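Local structure of D-3-phosphoglycerate dehydrogenase oxidoreductase protein (Ralstonia solanacearum, 3GG9) at residues Q64-L69 against L91-D96; I55-R60 against R80-A85. The protein probably acts as an NAD-dependent phosphoglycerate dehydrogenase of the D-isomer specific 2-hydroxyacid dehydrogenase family. All blocks are in the same frame, centred on the assembly; numbering follows the deposited sequence.

Contact 1: Q64-L69 against L91-D96; sequences QLLDRL and LEACTD
L66 packs against A93 and C94 in a small, buried, purely apolar contact between the short helix 63-66 and helix 91-97, two neighbouring helices that accompany the five-stranded parallel sheet of one domain. One methyl group carries it: CD1 of L66 lies 3.8 Å from CB of A93 and equally 3.8 Å from SG of C94, so it rests against two consecutive residues of the facing helix. The backbones come nearest at these same residues, L66 CA and C94 CA being 7.3 Å apart. With CG of L66 anti to its carbonyl carbon (chi1 -64°), the branch extends across the gap between the helices. A93 directs its methyl toward the leucine, whereas C94 has its CB turned from the other helix; its SG nevertheless reaches CD1, lying anti to the C94 carbonyl carbon (chi1 -74°). The C94 side chain also touches I89, C94 and L91 touch V101 of strand 100-102, and L66 also touches L72.

Two salt bridges lie to one side of this contact: D67 pairs with K97, and D96 with R63, so each segment sends an acid to a base beside the other. L66 to L69 form a type I turn. On helix 91-97, OG1 of T95 returns to the backbone at L91 O over 2.8 Å, standing above the carbonyl plane while T95 N reaches the same oxygen from the opposite face; N333 is a further partner of the hydroxyl. Helices 63-66 and 91-97 lie in successive beta-alpha-beta units, sharing strand 74-77, of a flavodoxin-like parallel sheet with strand order 2-1-3-4-5, as in the substrate-binding domain of D-2-hydroxyacid dehydrogenases.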
loop_
_atom_site.group_PDB
_atom_site.type_symbol
_atom_site.label_atom_id
_atom_site.label_comp_id
_atom_site.label_asym_id
_atom_site.label_seq_id
_atom_site.Cartn_x
_atom_site.Cartn_y
_atom_site.Cartn_z
ATOM N N GLN A 64 1.455 -17.770 37.435
ATOM C CA GLN A 64 1.871 -19.164 37.292
ATOM C C GLN A 64 3.232 -19.301 36.604
ATOM O O GLN A 64 3.974 -20.255 36.869
ATOM C CB GLN A 64 0.792 -20.018 36.597
ATOM C CG GLN A 64 -0.347 -19.246 35.910
ATOM C CD GLN A 64 -1.387 -18.698 36.884
ATOM O OE1 GLN A 64 -1.751 -17.521 36.820
ATOM N NE2 GLN A 64 -1.858 -19.545 37.796
ATOM N N LEU A 65 3.555 -18.350 35.734
ATOM C CA LEU A 65 4.864 -18.311 35.113
ATOM C C LEU A 65 5.894 -17.828 36.124
ATOM O O LEU A 65 6.941 -18.454 36.279
ATOM C CB LEU A 65 4.857 -17.429 33.860
ATOM C CG LEU A 65 6.203 -17.286 33.141
ATOM C CD1 LEU A 65 6.650 -18.618 32.516
ATOM C CD2 LEU A 65 6.123 -16.146 32.115
ATOM N N LEU A 66 5.578 -16.738 36.827
ATOM C CA LEU A 66 6.487 -16.166 37.824
ATOM C C LEU A 66 6.835 -17.138 38.967
ATOM O O LEU A 66 7.943 -17.086 39.513
ATOM C CB LEU A 66 5.936 -14.851 38.368
ATOM C CG LEU A 66 5.818 -13.741 37.318
ATOM C CD1 LEU A 66 4.850 -12.672 37.771
ATOM C CD2 LEU A 66 7.181 -13.127 36.969
ATOM N N ASP A 67 5.883 -18.015 39.305
ATOM C CA ASP A 67 6.084 -19.114 40.264
ATOM C C ASP A 67 7.187 -20.066 39.824
ATOM O O ASP A 67 7.868 -20.659 40.659
ATOM C CB ASP A 67 4.797 -19.932 40.435
ATOM C CG ASP A 67 3.714 -19.188 41.197
ATOM O OD1 ASP A 67 2.537 -19.600 41.082
ATOM O OD2 ASP A 67 4.022 -18.202 41.901
ATOM N N ARG A 68 7.352 -20.212 38.513
ATOM C CA ARG A 68 8.341 -21.124 37.949
ATOM C C ARG A 68 9.673 -20.471 37.576
ATOM O O ARG A 68 10.525 -21.119 36.964
ATOM C CB ARG A 68 7.762 -21.821 36.729
ATOM C CG ARG A 68 6.719 -22.877 37.032
ATOM C CD ARG A 68 6.438 -23.677 35.763
ATOM N NE ARG A 68 5.358 -24.671 35.826
ATOM C CZ ARG A 68 4.147 -24.502 36.362
ATOM N NH1 ARG A 68 3.773 -23.354 36.925
ATOM N NH2 ARG A 68 3.289 -25.512 36.324
ATOM N N LEU A 69 9.854 -19.202 37.942
ATOM C CA LEU A 69 11.070 -18.468 37.567
ATOM C C LEU A 69 11.780 -17.796 38.752
ATOM O O LEU A 69 11.670 -16.580 38.939
ATOM C CB LEU A 69 10.769 -17.430 36.471
ATOM C CG LEU A 69 10.275 -17.861 35.084
ATOM C CD1 LEU A 69 10.064 -16.618 34.198
ATOM C CD2 LEU A 69 11.224 -18.863 34.426
ATOM N N LEU A 91 1.089 -7.319 37.229
ATOM C CA LEU A 91 1.994 -6.418 37.933
ATOM C C LEU A 91 2.047 -6.699 39.430
ATOM O O LEU A 91 3.107 -6.578 40.054
ATOM C CB LEU A 91 1.598 -4.955 37.690
ATOM C CG LEU A 91 1.720 -4.492 36.238
ATOM C CD1 LEU A 91 1.370 -3.014 36.107
ATOM C CD2 LEU A 91 3.128 -4.755 35.715
ATOM N N GLU A 92 0.897 -7.072 39.991
ATOM C CA GLU A 92 0.791 -7.429 41.410
ATOM C C GLU A 92 1.586 -8.695 41.723
ATOM O O GLU A 92 2.270 -8.750 42.748
ATOM C CB GLU A 92 -0.678 -7.576 41.834
ATOM C CG GLU A 92 -1.332 -6.278 42.330
ATOM C CD GLU A 92 -1.152 -5.106 41.373
ATOM O OE1 GLU A 92 -1.519 -5.234 40.182
ATOM O OE2 GLU A 92 -0.636 -4.057 41.811
ATOM N N ALA A 93 1.509 -9.692 40.837
ATOM C CA ALA A 93 2.315 -10.906 40.989
ATOM C C ALA A 93 3.813 -10.621 40.881
ATOM O O ALA A 93 4.607 -11.233 41.601
ATOM C CB ALA A 93 1.900 -11.973 40.009
ATOM N N CYS A 94 4.178 -9.686 39.994
ATOM C CA CYS A 94 5.562 -9.220 39.848
ATOM C C CYS A 94 6.037 -8.539 41.125
ATOM O O CYS A 94 7.116 -8.840 41.625
ATOM C CB CYS A 94 5.705 -8.253 38.658
ATOM S SG CYS A 94 5.645 -9.060 37.041
ATOM N N THR A 95 5.209 -7.632 41.639
ATOM C CA THR A 95 5.478 -6.915 42.878
ATOM C C THR A 95 5.657 -7.885 44.061
ATOM O O THR A 95 6.541 -7.677 44.891
ATOM C CB THR A 95 4.375 -5.874 43.160
ATOM O OG1 THR A 95 4.298 -4.956 42.062
ATOM C CG2 THR A 95 4.666 -5.099 44.425
ATOM N N ASP A 96 4.852 -8.955 44.090
ATOM C CA ASP A 96 4.956 -10.032 45.095
ATOM C C ASP A 96 6.300 -10.759 45.076
ATOM O O ASP A 96 6.830 -11.124 46.133
ATOM C CB ASP A 96 3.830 -11.066 44.911
ATOM C CG ASP A 96 2.477 -10.567 45.400
ATOM O OD1 ASP A 96 2.422 -9.510 46.070
ATOM O OD2 ASP A 96 1.457 -11.232 45.105
#

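Contact 2: I55-R60 against R80-A85; sequences IRERTR and RVSRDA. With SO4 (sulfate ion), chain E.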
loop_
_atom_site.group_PDB
_atom_site.type_symbol
_atom_site.label_atom_id
_atom_site.label_comp_id
_atom_site.label_asym_id
_atom_site.label_seq_id
_atom_site.Cartn_x
_atom_site.Cartn_y
_atom_site.Cartn_z
ATOM N N ILE A 55 8.634 -8.033 23.749
ATOM C CA ILE A 55 8.241 -7.288 22.556
ATOM C C ILE A 55 6.740 -7.067 22.593
ATOM O O ILE A 55 5.956 -7.977 22.321
ATOM C CB ILE A 55 8.676 -7.994 21.251
ATOM C CG1 ILE A 55 10.169 -8.337 21.293
ATOM C CG2 ILE A 55 8.300 -7.143 20.013
ATOM C CD1 ILE A 55 10.720 -8.965 20.013
ATOM N N ARG A 56 6.371 -5.846 22.960
ATOM C CA ARG A 56 4.977 -5.445 23.061
ATOM C C ARG A 56 4.127 -6.462 23.830
ATOM O O ARG A 56 4.500 -6.869 24.925
ATOM C CB ARG A 56 4.425 -5.092 21.670
ATOM C CG ARG A 56 5.115 -3.854 21.082
ATOM C CD ARG A 56 5.024 -2.657 22.029
ATOM N NE ARG A 56 3.645 -2.382 22.445
ATOM C CZ ARG A 56 3.219 -2.313 23.707
ATOM N NH1 ARG A 56 1.940 -2.071 23.954
ATOM N NH2 ARG A 56 4.058 -2.476 24.720
ATOM N N GLU A 57 3.009 -6.902 23.262
ATOM C CA GLU A 57 2.161 -7.877 23.959
ATOM C C GLU A 57 2.287 -9.310 23.448
ATOM O O GLU A 57 1.364 -10.111 23.619
ATOM C CB GLU A 57 0.693 -7.436 23.920
ATOM C CG GLU A 57 0.438 -6.040 24.491
ATOM C CD GLU A 57 -0.798 -5.989 25.398
ATOM O OE1 GLU A 57 -0.867 -5.088 26.269
ATOM O OE2 GLU A 57 -1.691 -6.856 25.255
ATOM N N ARG A 58 3.419 -9.646 22.831
ATOM C CA ARG A 58 3.578 -10.972 22.214
ATOM C C ARG A 58 3.555 -12.163 23.203
ATOM O O ARG A 58 3.135 -13.277 22.838
ATOM C CB ARG A 58 4.833 -11.014 21.329
ATOM C CG ARG A 58 4.778 -10.066 20.111
ATOM C CD ARG A 58 5.984 -10.220 19.206
ATOM N NE ARG A 58 5.984 -9.174 18.190
ATOM C CZ ARG A 58 7.003 -8.849 17.387
ATOM N NH1 ARG A 58 8.172 -9.456 17.425
ATOM N NH2 ARG A 58 6.840 -7.863 16.537
ATOM N N THR A 59 4.019 -11.923 24.429
ATOM C CA THR A 59 4.024 -12.928 25.503
ATOM C C THR A 59 3.342 -12.334 26.734
ATOM O O THR A 59 3.609 -11.188 27.112
ATOM C CB THR A 59 5.468 -13.410 25.845
ATOM O OG1 THR A 59 5.946 -14.250 24.791
ATOM C CG2 THR A 59 5.509 -14.233 27.147
ATOM N N ARG A 60 2.417 -13.091 27.329
ATOM C CA ARG A 60 1.844 -12.665 28.603
ATOM C C ARG A 60 2.574 -13.256 29.801
ATOM O O ARG A 60 3.010 -14.403 29.765
ATOM C CB ARG A 60 0.333 -12.907 28.710
ATOM C CG ARG A 60 -0.260 -14.066 27.945
ATOM C CD ARG A 60 -1.788 -14.119 28.143
ATOM N NE ARG A 60 -2.404 -12.789 28.052
ATOM C CZ ARG A 60 -2.916 -12.111 29.081
ATOM N NH1 ARG A 60 -2.905 -12.634 30.305
ATOM N NH2 ARG A 60 -3.431 -10.904 28.884
ATOM N N ARG A 80 4.618 0.879 26.204
ATOM C CA ARG A 80 3.891 1.132 27.458
ATOM C C ARG A 80 3.479 -0.138 28.225
ATOM O O ARG A 80 3.254 -1.199 27.640
ATOM C CB ARG A 80 2.660 2.019 27.190
ATOM C CG ARG A 80 1.488 1.303 26.498
ATOM C CD ARG A 80 0.551 2.276 25.766
ATOM N NE ARG A 80 -0.536 2.778 26.613
ATOM C CZ ARG A 80 -1.700 2.154 26.812
ATOM N NH1 ARG A 80 -2.620 2.704 27.597
ATOM N NH2 ARG A 80 -1.952 0.981 26.234
ATOM N N VAL A 81 3.388 -0.005 29.544
ATOM C CA VAL A 81 2.857 -1.057 30.407
ATOM C C VAL A 81 1.463 -0.635 30.850
ATOM O O VAL A 81 1.297 0.425 31.468
ATOM C CB VAL A 81 3.744 -1.298 31.662
ATOM C CG1 VAL A 81 3.208 -2.473 32.481
ATOM C CG2 VAL A 81 5.186 -1.556 31.269
ATOM N N SER A 82 0.466 -1.452 30.521
ATOM C CA SER A 82 -0.920 -1.159 30.903
ATOM C C SER A 82 -1.179 -1.471 32.377
ATOM O O SER A 82 -0.879 -2.567 32.858
ATOM C CB SER A 82 -1.913 -1.908 30.009
ATOM O OG SER A 82 -1.852 -3.307 30.222
ATOM N N ARG A 83 -1.731 -0.490 33.083
ATOM C CA ARG A 83 -2.027 -0.610 34.510
ATOM C C ARG A 83 -3.386 -1.272 34.775
ATOM O O ARG A 83 -3.673 -1.684 35.904
ATOM C CB ARG A 83 -1.973 0.770 35.179
ATOM C CG ARG A 83 -0.662 1.539 34.994
ATOM C CD ARG A 83 0.542 0.730 35.480
ATOM N NE ARG A 83 1.613 1.574 36.010
ATOM C CZ ARG A 83 2.585 2.115 35.279
ATOM N NH1 ARG A 83 3.508 2.865 35.866
ATOM N NH2 ARG A 83 2.636 1.912 33.966
ATOM N N ASP A 84 -4.206 -1.382 33.730
ATOM C CA ASP A 84 -5.596 -1.816 33.869
ATOM C C ASP A 84 -5.756 -3.323 34.106
ATOM O O ASP A 84 -4.791 -4.087 33.975
ATOM C CB ASP A 84 -6.442 -1.339 32.671
ATOM C CG ASP A 84 -6.229 -2.177 31.413
ATOM O OD1 ASP A 84 -5.074 -2.552 31.107
ATOM O OD2 ASP A 84 -7.229 -2.448 30.716
ATOM N N ALA A 85 -6.980 -3.719 34.470
ATOM C CA ALA A 85 -7.357 -5.115 34.699
ATOM C C ALA A 85 -7.123 -5.943 33.442
ATOM O O ALA A 85 -7.394 -5.495 32.324
ATOM C CB ALA A 85 -8.812 -5.210 35.142
HETATM S S SO4 E . 3.005 1.375 22.532
HETATM O O1 SO4 E . 3.842 0.359 21.927
HETATM O O2 SO4 E . 3.514 1.720 23.846
HETATM O O3 SO4 E . 3.019 2.565 21.690
HETATM O O4 SO4 E . 1.647 0.839 22.624
#
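A sulfate-binding pocket at the C-terminal ends of strands 51-54 and 74-77 brings R56 and R80 together, the anion probably coming from the crystallisation liquor. In the conformer described, one of two modelled for R56, its NH2 donates to R80 O over 3.3 Å, meeting a lone pair in the carbonyl plane while the oxygen sits 20° out of the guanidinium plane. The same NH2 is also bonded to T78 O, so in this conformer two backbone carbonyls receive that end of the guanidinium. Bends at chi2 and chi3 fold the arginine back, and the sulfate lies over one face of its flat group, offset toward the rim, with O1 2.8 Å from R56 NE. From the other segment R80 N donates to sulfate O2 over 2.7 Å in a nearly straight bond (163°), and the CB, CG and CD of R80 lie alongside the anion. R224 and Y312 also hydrogen-bond the sulfate, and the gathered arginines probably give the pocket a positive potential.

Segment 55-60 makes a type II' turn from I55 to R58, closed by R58 N to I55 O. Both loops follow adjacent parallel strands, 51-54 and 74-77; helix 306-324 touches I55 and R56 through F313 and Y312, while helix 91-97 borders segment 80-85.

Overall arrangement
From the N terminus, strand 51-54 runs into 55-60, the first half of contact 2, and helix 63-66 follows at once with the first half of contact 1. Strand 74-77 then leads to 80-85, which closes contact 2, and helix 91-97 closes contact 1. The two loops therefore cross rather than nest. Contact 2 joins the loops following two adjacent strands of the five-stranded sheet, and contact 1 joins the helices those loops lead into. Their centres lie 14 Å apart, and they meet directly: L91 packs on V81 and R83, and L65 lies close to R60 O. One neighbouring pair of strand-loop-helix units is thus tied at two levels.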